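Phenylacetaldehyde dehydrogenase (Burkholderia cenocepacia, PDB 4O5H) probably catalyses the NAD+-dependent oxidation of phenylacetaldehyde to phenylacetate, as a member of the aldehyde dehydrogenase family. Local coordinates at residues A[320-325]-A[409-414]; A[357-362]-A[366-371]. All blocks are in the same frame, centred on the assembly; numbering follows the deposited sequence. Where two conformers were deposited one is given.

Contact 1: A[320-325]-A[409-414]; sequences GSRAYI and RVVREE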
loop_
_atom_site.group_PDB
_atom_site.type_symbol
_atom_site.label_atom_id
_atom_site.label_comp_id
_atom_site.label_asym_id
_atom_site.label_seq_id
_atom_site.Cartn_x
_atom_site.Cartn_y
_atom_site.Cartn_z
ATOM N N GLY A 320 -19.899 14.627 6.949
ATOM C CA GLY A 320 -19.590 16.044 6.816
ATOM C C GLY A 320 -19.674 16.742 8.156
ATOM O O GLY A 320 -20.624 17.458 8.437
ATOM N N SER A 321 -18.650 16.556 8.960
ATOM C CA SER A 321 -18.688 16.918 10.359
ATOM C C SER A 321 -18.242 18.332 10.686
ATOM O O SER A 321 -18.503 18.818 11.792
ATOM C CB SER A 321 -17.889 15.891 11.188
ATOM O OG SER A 321 -16.571 15.769 10.722
ATOM N N ARG A 322 -17.613 19.004 9.727
ATOM C CA ARG A 322 -17.267 20.418 9.844
ATOM C C ARG A 322 -17.847 21.188 8.683
ATOM O O ARG A 322 -17.467 20.945 7.545
ATOM C CB ARG A 322 -15.745 20.622 9.825
ATOM C CG ARG A 322 -15.005 19.944 10.945
ATOM C CD ARG A 322 -13.512 20.200 10.880
ATOM N NE ARG A 322 -12.872 19.523 9.775
ATOM C CZ ARG A 322 -11.920 20.026 9.002
ATOM N NH1 ARG A 322 -11.554 21.300 9.064
ATOM N NH2 ARG A 322 -11.389 19.263 8.065
ATOM N N ALA A 323 -18.725 22.163 8.960
ATOM C CA ALA A 323 -19.283 22.964 7.896
ATOM C C ALA A 323 -18.644 24.340 7.929
ATOM O O ALA A 323 -18.650 25.013 8.949
ATOM C CB ALA A 323 -20.783 23.061 8.019
ATOM N N TYR A 324 -18.052 24.733 6.807
ATOM C CA TYR A 324 -17.499 26.059 6.638
ATOM C C TYR A 324 -18.363 26.748 5.597
ATOM O O TYR A 324 -18.378 26.370 4.425
ATOM C CB TYR A 324 -16.030 25.966 6.212
ATOM C CG TYR A 324 -15.180 25.326 7.275
ATOM C CD1 TYR A 324 -14.863 26.009 8.443
ATOM C CD2 TYR A 324 -14.747 24.001 7.150
ATOM C CE1 TYR A 324 -14.096 25.402 9.429
ATOM C CE2 TYR A 324 -13.999 23.390 8.121
ATOM C CZ TYR A 324 -13.674 24.076 9.267
ATOM O OH TYR A 324 -12.945 23.476 10.241
ATOM N N ILE A 325 -19.060 27.796 6.025
ATOM C CA ILE A 325 -20.048 28.444 5.192
ATOM C C ILE A 325 -19.710 29.923 5.040
ATOM O O ILE A 325 -19.402 30.596 6.015
ATOM C CB ILE A 325 -21.439 28.353 5.830
ATOM C CG1 ILE A 325 -21.805 26.887 6.053
ATOM C CG2 ILE A 325 -22.468 29.054 4.968
ATOM C CD1 ILE A 325 -22.816 26.710 7.182
ATOM N N ARG A 409 -11.715 20.452 20.832
ATOM C CA ARG A 409 -11.721 18.973 20.596
ATOM C C ARG A 409 -12.802 18.529 19.619
ATOM O O ARG A 409 -12.535 17.703 18.759
ATOM C CB ARG A 409 -11.912 18.215 21.883
ATOM C CG ARG A 409 -10.823 18.466 22.894
ATOM C CD ARG A 409 -10.932 17.504 24.060
ATOM N NE ARG A 409 -10.843 16.141 23.554
ATOM C CZ ARG A 409 -11.307 15.076 24.183
ATOM N NH1 ARG A 409 -11.867 15.189 25.374
ATOM N NH2 ARG A 409 -11.194 13.875 23.610
ATOM N N VAL A 410 -13.997 19.110 19.728
ATOM C CA VAL A 410 -15.090 18.776 18.800
ATOM C C VAL A 410 -14.801 19.105 17.355
ATOM O O VAL A 410 -15.359 18.491 16.468
ATOM C CB VAL A 410 -16.449 19.429 19.154
ATOM C CG1 VAL A 410 -17.060 18.744 20.362
ATOM C CG2 VAL A 410 -16.329 20.932 19.362
ATOM N N VAL A 411 -13.947 20.093 17.121
ATOM C CA VAL A 411 -13.534 20.390 15.759
ATOM C C VAL A 411 -12.368 19.508 15.310
ATOM O O VAL A 411 -12.320 19.138 14.120
ATOM C CB VAL A 411 -13.181 21.884 15.576
ATOM C CG1 VAL A 411 -12.785 22.207 14.150
ATOM C CG2 VAL A 411 -14.362 22.786 15.985
ATOM N N ARG A 412 -11.428 19.211 16.197
ATOM C CA ARG A 412 -10.225 18.479 15.811
ATOM C C ARG A 412 -10.417 16.981 15.710
ATOM O O ARG A 412 -9.822 16.326 14.855
ATOM C CB ARG A 412 -9.119 18.753 16.800
ATOM C CG ARG A 412 -8.841 20.242 16.743
ATOM C CD ARG A 412 -7.366 20.619 16.697
ATOM N NE ARG A 412 -6.706 20.033 15.527
ATOM C CZ ARG A 412 -6.447 20.680 14.387
ATOM N NH1 ARG A 412 -6.762 21.964 14.230
ATOM N NH2 ARG A 412 -5.848 20.033 13.401
ATOM N N GLU A 413 -11.261 16.426 16.572
ATOM C CA GLU A 413 -11.365 14.975 16.714
ATOM C C GLU A 413 -12.645 14.402 16.092
ATOM O O GLU A 413 -13.706 15.033 16.133
ATOM C CB GLU A 413 -11.327 14.626 18.200
ATOM C CG GLU A 413 -9.998 14.980 18.859
ATOM C CD GLU A 413 -9.968 14.673 20.336
ATOM O OE1 GLU A 413 -10.596 13.704 20.816
ATOM O OE2 GLU A 413 -9.293 15.417 21.037
ATOM N N GLU A 414 -12.537 13.199 15.560
ATOM C CA GLU A 414 -13.676 12.457 15.001
ATOM C C GLU A 414 -14.617 12.029 16.124
ATOM O O GLU A 414 -14.205 11.342 17.056
ATOM C CB GLU A 414 -13.212 11.197 14.227
ATOM C CG GLU A 414 -14.375 10.384 13.606
ATOM C CD GLU A 414 -13.945 9.377 12.513
ATOM O OE1 GLU A 414 -12.871 8.850 12.651
ATOM O OE2 GLU A 414 -14.681 9.171 11.484
#
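The hydroxyl end of the Tyr324 ring and the methylene stem of Arg322 both meet Val411, and neither flat group is stacked on it. OH of Tyr324 comes 4.1 Å from CG1 of Val411; beyond CD the guanidinium of Arg322 stands oblique to the Val411 carbonyl and is directed to other partners. Closer contact falls to the arginine stem, where Arg322 CD lies 3.6 Å from Val411 O. Arg322 CD is also 3.9 Å from Val411 CG1, the two side chains crossing at about a right angle. Placed anti to the backbone N (chi1 -179°), CG1 is the valine branch that does all the touching.

A bend at chi3 (-70°) turns the guanidinium off the line of its stem, and NH1 of Arg322 donates to Tyr324 OH over 2.8 Å. That hydroxyl is also hydrogen-bonded to Gln406 OE1, while the buried arginine head bonds the carbonyl oxygens of Lys287, Leu434 and Ala435, which should fix its rotation. On the helical side, Arg409 grips Glu413 side-on, its guanidinium edge facing the carboxylate: NE reaches OE2 at 3.0 Å from above the carboxylate plane, and NH2 reaches OE1 at 2.9 Å on the syn side.

Strand 320-326, which follows the segment expected to carry the family's nucleophilic cysteine, runs between strands 288-292 and 419-425 of the seven-stranded sheet. Short helix 409-412 sits beside its beginning, on the connection from strand 399-402 to strand 419-425.

Contact 2: A[357-362]-A[366-371]; sequences GPLVSA and ERVCGY
Leu359 pushes its CD1 methyl against Val368, 3.7 Å from CG2 and 4.0 Å from CB, so that the two buried side chains meet tip to tip. On the leucine side the reach comes from CG lying anti to the carbonyl carbon (chi1 -52°) and a second torsion close to straight, which carries CD1 out toward the helix. The valine answers with the branch beside its backbone N, and CG1 stays somewhat farther off. Elsewhere on its surface Leu359 packs against Gln315 and Val396, and its backbone is hydrogen-bonded to that of Phe394, so the residue fills a seam between the helix and two loops.

Between these hydrophobic partners the chain turns into helix 362-378. Ser361 is the N-cap, its OG accepting from Gln364 N in the first turn, and the next step is an ordinary alpha-helical bond from Glu366 N to Ala362 O, 2.9 Å long with an N-H...O angle of 161°. The same carbonyl oxygen of Ala362 is brushed by CB of Glu366 at 3.5 Å; beyond it the glutamate chain runs extended to an exposed carboxylate. Gly370 N to Glu366 O, at 2.9 Å, continues the helical ladder.

Preceding the helix, residues 357-361 form the irregular end of the connection from helix 330-343 to helix 362-378, within the aldehyde dehydrogenase family region. Gly357 N is held by Gln313 OE1, Pro358 rests on Phe395, and Val360 packs against Trp184. Further along the helix, Arg367 brings NH2 to the edge of the Tyr371 ring, in its plane.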
loop_
_atom_site.group_PDB
_atom_site.type_symbol
_atom_site.label_atom_id
_atom_site.label_comp_id
_atom_site.label_asym_id
_atom_site.label_seq_id
_atom_site.Cartn_x
_atom_site.Cartn_y
_atom_site.Cartn_z
ATOM N N GLY A 357 -32.079 6.861 13.765
ATOM C CA GLY A 357 -32.070 5.754 14.695
ATOM C C GLY A 357 -31.182 6.022 15.902
ATOM O O GLY A 357 -30.599 7.084 16.012
ATOM N N PRO A 358 -31.046 5.043 16.798
ATOM C CA PRO A 358 -30.104 5.149 17.931
ATOM C C PRO A 358 -28.689 4.947 17.435
ATOM O O PRO A 358 -28.490 4.491 16.297
ATOM C CB PRO A 358 -30.513 3.955 18.826
ATOM C CG PRO A 358 -30.970 2.939 17.844
ATOM C CD PRO A 358 -31.659 3.717 16.732
ATOM N N LEU A 359 -27.724 5.245 18.274
ATOM C CA LEU A 359 -26.370 4.866 18.027
ATOM C C LEU A 359 -26.220 3.381 18.310
ATOM O O LEU A 359 -27.071 2.772 18.942
ATOM C CB LEU A 359 -25.423 5.739 18.859
ATOM C CG LEU A 359 -25.623 7.258 18.732
ATOM C CD1 LEU A 359 -24.489 8.015 19.412
ATOM C CD2 LEU A 359 -25.736 7.724 17.285
ATOM N N VAL A 360 -25.103 2.806 17.907
ATOM C CA VAL A 360 -24.970 1.351 17.893
ATOM C C VAL A 360 -24.854 0.720 19.282
ATOM O O VAL A 360 -25.184 -0.441 19.459
ATOM C CB VAL A 360 -23.792 0.926 17.007
ATOM C CG1 VAL A 360 -22.468 1.096 17.757
ATOM C CG2 VAL A 360 -23.958 -0.497 16.576
ATOM N N SER A 361 -24.344 1.458 20.254
ATOM C CA SER A 361 -24.067 0.881 21.565
ATOM C C SER A 361 -24.057 1.943 22.651
ATOM O O SER A 361 -23.965 3.150 22.386
ATOM C CB SER A 361 -22.694 0.189 21.600
ATOM O OG SER A 361 -21.642 1.130 21.414
ATOM N N ALA A 362 -24.113 1.488 23.892
ATOM C CA ALA A 362 -23.959 2.417 25.009
ATOM C C ALA A 362 -22.615 3.100 24.973
ATOM O O ALA A 362 -22.512 4.258 25.335
ATOM C CB ALA A 362 -24.182 1.677 26.342
ATOM N N GLU A 366 -21.862 7.065 25.070
ATOM C CA GLU A 366 -20.968 7.652 26.050
ATOM C C GLU A 366 -19.892 8.516 25.385
ATOM O O GLU A 366 -19.711 9.673 25.767
ATOM C CB GLU A 366 -20.330 6.554 26.889
ATOM C CG GLU A 366 -19.335 7.025 27.926
ATOM C CD GLU A 366 -18.762 5.893 28.767
ATOM O OE1 GLU A 366 -19.335 4.803 28.799
ATOM O OE2 GLU A 366 -17.728 6.097 29.425
ATOM N N ARG A 367 -19.275 8.003 24.339
ATOM C CA ARG A 367 -18.281 8.767 23.580
ATOM C C ARG A 367 -18.842 10.036 22.942
ATOM O O ARG A 367 -18.270 11.121 23.060
ATOM C CB ARG A 367 -17.680 7.921 22.480
ATOM C CG ARG A 367 -16.671 6.904 22.975
ATOM C CD ARG A 367 -16.099 6.086 21.827
ATOM N NE ARG A 367 -15.426 6.958 20.867
ATOM C CZ ARG A 367 -14.195 7.433 21.026
ATOM N NH1 ARG A 367 -13.487 7.151 22.126
ATOM N NH2 ARG A 367 -13.663 8.201 20.096
ATOM N N VAL A 368 -19.959 9.889 22.253
ATOM C CA VAL A 368 -20.533 11.004 21.538
ATOM C C VAL A 368 -20.984 12.096 22.494
ATOM O O VAL A 368 -20.702 13.271 22.270
ATOM C CB VAL A 368 -21.686 10.531 20.612
ATOM C CG1 VAL A 368 -22.438 11.699 20.038
ATOM C CG2 VAL A 368 -21.131 9.678 19.492
ATOM N N CYS A 369 -21.696 11.727 23.561
ATOM C CA CYS A 369 -22.128 12.721 24.557
ATOM C C CYS A 369 -20.938 13.362 25.259
ATOM O O CYS A 369 -20.985 14.523 25.583
ATOM C CB CYS A 369 -23.078 12.099 25.579
ATOM S SG CYS A 369 -24.655 11.685 24.776
ATOM N N GLY A 370 -19.866 12.602 25.460
ATOM C CA GLY A 370 -18.628 13.116 26.047
ATOM C C GLY A 370 -18.004 14.194 25.161
ATOM O O GLY A 370 -17.532 15.217 25.658
ATOM N N TYR A 371 -18.058 13.990 23.843
ATOM C CA TYR A 371 -17.593 15.015 22.922
ATOM C C TYR A 371 -18.461 16.269 22.955
ATOM O O TYR A 371 -17.959 17.380 23.010
ATOM C CB TYR A 371 -17.521 14.487 21.491
ATOM C CG TYR A 371 -16.209 13.848 21.186
ATOM C CD1 TYR A 371 -15.046 14.605 21.177
ATOM C CD2 TYR A 371 -16.122 12.490 20.909
ATOM C CE1 TYR A 371 -13.844 14.019 20.902
ATOM C CE2 TYR A 371 -14.921 11.890 20.648
ATOM C CZ TYR A 371 -13.788 12.657 20.643
ATOM O OH TYR A 371 -12.591 12.083 20.372
#

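How the contacts relate
Followed from the N terminus, the chain reaches the first segment at strand 320-326, well after strand 288-292, and goes on through helix 330-343 to the loop 357-362. Contact 2 closes there almost at once, with three helical residues between its segments, as the loop folds onto the helix it starts. After strands 381-384 and 399-402, contact 1 closes at 409-414, with 83 residues between its segments and contact 2 nested inside. Their centres are about 17 Å apart, yet they touch: Glu413 OE1 lies 2.6 Å from Tyr371 OH, a probable hydrogen bond, and Val410 packs on Tyr371. Helix 362-378 is thus joined through segment 409-414 to the seven-stranded sheet.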